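Local coordinates for beta-d-glucoside glucohydrolase (Hypocrea jecorina, PDB 3ZZ1), which probably hydrolyses terminal, non-reducing beta-D-glucosyl residues, releasing beta-D-glucose in the course of cellulose breakdown, at residues 72-77 and 506-511; 433-438 and 478-483. One frame throughout, in Å; residues are numbered along the deposited sequence.

Contact 1: residues 72-77 and 506-511; sequences STAFTP and PSQESG
The carboxamide of Gln508 meets the 72-77 loop at both its tips: OE1 accepts a hydrogen bond from the backbone N of Ala74 at 2.9 Å, while NE2 lies 3.7 Å from CG2 of Thr73. That methyl also sits over the centre of one face of the Phe75 ring, 3.8 Å above its plane, and so lies between ring and amide. The bond to OE1 is bent at the hydrogen (146°), and the Ala74 N stands 34° out of the plane of the Gln508 carbonyl. A water fixes the other end of the amide, accepting from NE2 at 2.9 Å and donating to Thr73 OG1, which is also hydrogen-bonded to Glu100. Ser507, with OG anti to its own backbone N (chi1 -172°), donates to Ala74 O at 2.6 Å from above that carbonyl plane. Ala74 is thus gripped at N and O by consecutive residues, and its CB packs against both OG and OE1. Farther along, Thr76 CG2 rests 3.6 Å from Pro506 O. All of this is buried. It is a domain interface of a family 3 glycoside hydrolase, where a loop of the TIM-barrel-type N-terminal domain docks on the turn leading into helix 510-518 of the C-terminal domain.

Contact 2: residues 433-438 and 478-483; sequences VFITAD and VVVHSV
Val479 and Phe434 stand side by side on neighbouring parallel strands of a beta-alpha-beta unit, in which helix 462-472 carries the chain from strand 430-437 to strand 476-482. The two strands are inner members of the mixed sheet of the C-terminal domain. Their backbones bond in turn, beginning with Val479 N to Val433 O at 2.8 Å, then Ile435 N to Val479 O, His481 N to Ile435 O and Ala437 N to His481 O. Beyond the strand ends Val483 N still reaches Ala437 O, at 3.3 Å, but from 40° out of the carbonyl plane.

From CB, the Ile435 chain turns into the crowded position between N and carbonyl carbon (chi1 67°). There CG1 meets Val480 CG2 at 3.7 Å, and CD1 goes on to touch the same methyl and, at 3.9 Å, Val478 CG1. One isoleucine thus spans two valines on the face where Val433 packs against the helix.

On the other face Val479 CB makes an off-centre CH-pi contact with the Phe434 ring, 4.1 Å from its centroid. The edge of that ring faces the edge of the His481 ring, CD2 to CE1 being 4.2 Å, and Leu514 of helix 510-518 also touches the phenylalanine. An alanine in place of Phe434 would probably open a gap beside Leu514 and leave Val479 and the His481 edge without their aromatic partner. Thr436, alongside, turns its hydroxyl to Asp374. A water lies at the edges of both rings, in their planes; it donates to Ile435 O at 2.8 Å and is hydrogen-bonded to His481 ND1, also at 2.8 Å.

Both contacts are buried, yet they differ in place and chemistry. Contact 2 lies inside a single domain and joins two strands by regular backbone bonding with aliphatic and aromatic packing on the sheet faces. Contact 1 joins two domains through irregular chain, and relies on side-chain amide and hydroxyl groups bonded to the backbone of the facing loop. Along the sequence contact 2 is nested within the loop that contact 1 closes, and their centres are about 16 Å apart. They meet at His481, whose CD2 is 3.6 Å from CD of Pro506, while Ser510 packs nearby; strand 476-482 thus abuts the turn that receives the N-terminal domain.

Contact 1: residues 72-77 and 506-511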
# COMPACT_ATOMS: atom_id res chain seq x y z
N SER A 72 12.76 15.58 6.65
CA SER A 72 12.50 14.15 6.45
C SER A 72 12.48 13.77 4.97
O SER A 72 12.32 14.63 4.10
CB SER A 72 11.19 13.75 7.11
OG SER A 72 10.11 14.50 6.56
N THR A 73 12.65 12.48 4.72
CA THR A 73 12.55 11.91 3.39
C THR A 73 11.09 11.71 3.01
O THR A 73 10.27 11.32 3.84
CB THR A 73 13.32 10.57 3.31
OG1 THR A 73 14.71 10.78 3.61
CG2 THR A 73 13.20 9.92 1.93
N ALA A 74 10.77 12.02 1.76
CA ALA A 74 9.50 11.65 1.16
C ALA A 74 9.69 10.32 0.44
O ALA A 74 10.19 10.26 -0.68
CB ALA A 74 9.04 12.72 0.18
N PHE A 75 9.30 9.23 1.11
CA PHE A 75 9.41 7.91 0.51
C PHE A 75 8.35 7.72 -0.56
O PHE A 75 7.37 8.46 -0.61
CB PHE A 75 9.34 6.81 1.58
CG PHE A 75 10.52 6.81 2.52
CD1 PHE A 75 10.50 7.59 3.68
CD2 PHE A 75 11.64 6.04 2.25
CE1 PHE A 75 11.58 7.59 4.55
CE2 PHE A 75 12.73 6.03 3.11
CZ PHE A 75 12.71 6.81 4.27
N THR A 76 8.57 6.75 -1.44
CA THR A 76 7.57 6.41 -2.45
C THR A 76 6.32 5.93 -1.74
O THR A 76 6.41 5.34 -0.66
CB THR A 76 8.07 5.30 -3.40
OG1 THR A 76 8.29 4.09 -2.66
CG2 THR A 76 9.37 5.72 -4.10
N PRO A 77 5.13 6.19 -2.34
CA PRO A 77 3.91 5.55 -1.88
C PRO A 77 4.04 4.02 -1.84
O PRO A 77 4.85 3.45 -2.58
CB PRO A 77 2.90 5.94 -2.95
CG PRO A 77 3.35 7.29 -3.38
CD PRO A 77 4.85 7.25 -3.33
N PRO A 506 6.87 8.08 -7.97
CA PRO A 506 8.28 7.96 -7.61
C PRO A 506 8.76 8.85 -6.46
O PRO A 506 9.91 8.71 -6.01
CB PRO A 506 8.99 8.37 -8.90
CG PRO A 506 8.07 9.36 -9.51
CD PRO A 506 6.68 8.91 -9.18
N SER A 507 7.91 9.75 -5.99
CA SER A 507 8.30 10.76 -5.00
C SER A 507 9.51 11.59 -5.48
O SER A 507 9.65 11.86 -6.68
CB SER A 507 8.56 10.11 -3.64
OG SER A 507 8.76 11.10 -2.65
N GLN A 508 10.38 11.97 -4.55
CA GLN A 508 11.47 12.93 -4.79
C GLN A 508 12.52 12.50 -5.82
O GLN A 508 13.25 13.35 -6.34
CB GLN A 508 12.16 13.28 -3.46
CG GLN A 508 12.88 12.11 -2.80
CD GLN A 508 13.14 12.32 -1.32
OE1 GLN A 508 12.26 12.77 -0.58
NE2 GLN A 508 14.34 11.98 -0.89
N GLU A 509 12.61 11.21 -6.10
CA GLU A 509 13.63 10.68 -7.02
C GLU A 509 13.11 10.44 -8.44
O GLU A 509 13.75 9.75 -9.23
CB GLU A 509 14.26 9.40 -6.45
CG GLU A 509 15.26 9.65 -5.32
CD GLU A 509 16.54 10.36 -5.78
OE1 GLU A 509 17.04 10.08 -6.89
OE2 GLU A 509 17.05 11.20 -5.02
N SER A 510 11.96 11.04 -8.75
CA SER A 510 11.32 10.87 -10.06
C SER A 510 12.29 10.82 -11.25
O SER A 510 12.36 9.80 -11.96
CB SER A 510 10.29 11.99 -10.29
OG SER A 510 9.68 11.85 -11.56
N GLY A 511 13.01 11.92 -11.47
CA GLY A 511 13.85 12.08 -12.66
C GLY A 511 15.02 11.10 -12.75
O GLY A 511 15.28 10.55 -13.82
O HOH W 1 15.91 11.92 1.54

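Contact 2: residues 433-438 and 478-483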
# COMPACT_ATOMS: atom_id res chain seq x y z
N VAL A 433 6.67 12.21 -24.00
CA VAL A 433 5.49 12.94 -23.53
C VAL A 433 5.11 12.51 -22.11
O VAL A 433 5.05 11.31 -21.81
CB VAL A 433 4.27 12.77 -24.47
CG1 VAL A 433 3.15 13.74 -24.11
CG2 VAL A 433 4.68 12.99 -25.91
N PHE A 434 4.86 13.50 -21.26
CA PHE A 434 4.59 13.26 -19.84
C PHE A 434 3.14 13.55 -19.48
O PHE A 434 2.67 14.69 -19.60
CB PHE A 434 5.54 14.08 -18.97
CG PHE A 434 6.95 13.58 -18.98
CD1 PHE A 434 7.81 13.92 -20.01
CD2 PHE A 434 7.40 12.73 -17.98
CE1 PHE A 434 9.12 13.44 -20.03
CE2 PHE A 434 8.70 12.26 -18.00
CZ PHE A 434 9.56 12.61 -19.03
N ILE A 435 2.45 12.51 -19.04
CA ILE A 435 1.04 12.61 -18.65
C ILE A 435 0.84 12.06 -17.24
O ILE A 435 1.67 11.30 -16.74
CB ILE A 435 0.09 11.92 -19.68
CG1 ILE A 435 0.30 10.40 -19.69
CG2 ILE A 435 0.26 12.53 -21.08
CD1 ILE A 435 -0.70 9.64 -20.55
N THR A 436 -0.26 12.46 -16.60
CA THR A 436 -0.54 12.07 -15.22
C THR A 436 -2.03 11.80 -14.98
O THR A 436 -2.89 12.20 -15.76
CB THR A 436 -0.12 13.16 -14.21
OG1 THR A 436 -0.83 14.37 -14.48
CG2 THR A 436 1.39 13.41 -14.21
N ALA A 437 -2.29 11.12 -13.87
CA ALA A 437 -3.59 11.13 -13.21
C ALA A 437 -3.35 11.14 -11.70
O ALA A 437 -2.39 10.54 -11.22
CB ALA A 437 -4.43 9.94 -13.62
N ASP A 438 -4.21 11.85 -10.98
CA ASP A 438 -4.03 12.07 -9.55
C ASP A 438 -5.31 11.72 -8.81
O ASP A 438 -6.39 11.64 -9.42
CB ASP A 438 -3.63 13.54 -9.29
CG ASP A 438 -2.84 13.73 -7.99
OD1 ASP A 438 -2.63 12.75 -7.25
OD2 ASP A 438 -2.42 14.89 -7.71
N VAL A 478 5.71 7.57 -24.27
CA VAL A 478 4.75 8.11 -23.31
C VAL A 478 5.15 7.68 -21.90
O VAL A 478 5.22 6.49 -21.60
CB VAL A 478 3.31 7.63 -23.61
CG1 VAL A 478 2.35 8.14 -22.55
CG2 VAL A 478 2.87 8.09 -25.00
N VAL A 479 5.41 8.67 -21.06
CA VAL A 479 5.72 8.42 -19.66
C VAL A 479 4.53 8.86 -18.82
O VAL A 479 4.08 10.00 -18.91
CB VAL A 479 7.01 9.15 -19.20
CG1 VAL A 479 7.26 8.93 -17.71
CG2 VAL A 479 8.21 8.66 -20.02
N VAL A 480 4.02 7.92 -18.03
CA VAL A 480 2.84 8.14 -17.21
C VAL A 480 3.19 8.08 -15.72
O VAL A 480 3.80 7.11 -15.26
CB VAL A 480 1.76 7.07 -17.49
CG1 VAL A 480 0.48 7.36 -16.72
CG2 VAL A 480 1.48 6.97 -18.99
N HIS A 481 2.82 9.12 -14.99
CA HIS A 481 2.89 9.10 -13.53
C HIS A 481 1.47 9.15 -12.98
O HIS A 481 0.73 10.09 -13.23
CB HIS A 481 3.73 10.26 -12.99
CG HIS A 481 5.19 10.15 -13.31
ND1 HIS A 481 5.77 10.77 -14.39
CD2 HIS A 481 6.19 9.48 -12.69
CE1 HIS A 481 7.06 10.50 -14.43
NE2 HIS A 481 7.34 9.71 -13.40
N SER A 482 1.08 8.11 -12.24
CA SER A 482 -0.32 7.93 -11.90
C SER A 482 -0.59 7.18 -10.60
O SER A 482 0.12 6.22 -10.26
CB SER A 482 -1.05 7.22 -13.04
OG SER A 482 -2.44 7.19 -12.81
N VAL A 483 -1.63 7.62 -9.90
CA VAL A 483 -2.15 6.99 -8.69
C VAL A 483 -2.85 5.65 -8.95
O VAL A 483 -3.19 4.93 -8.01
CB VAL A 483 -3.18 7.91 -7.99
CG1 VAL A 483 -2.48 9.10 -7.35
CG2 VAL A 483 -4.25 8.37 -8.97
O HOH W 2 4.33 12.23 -16.34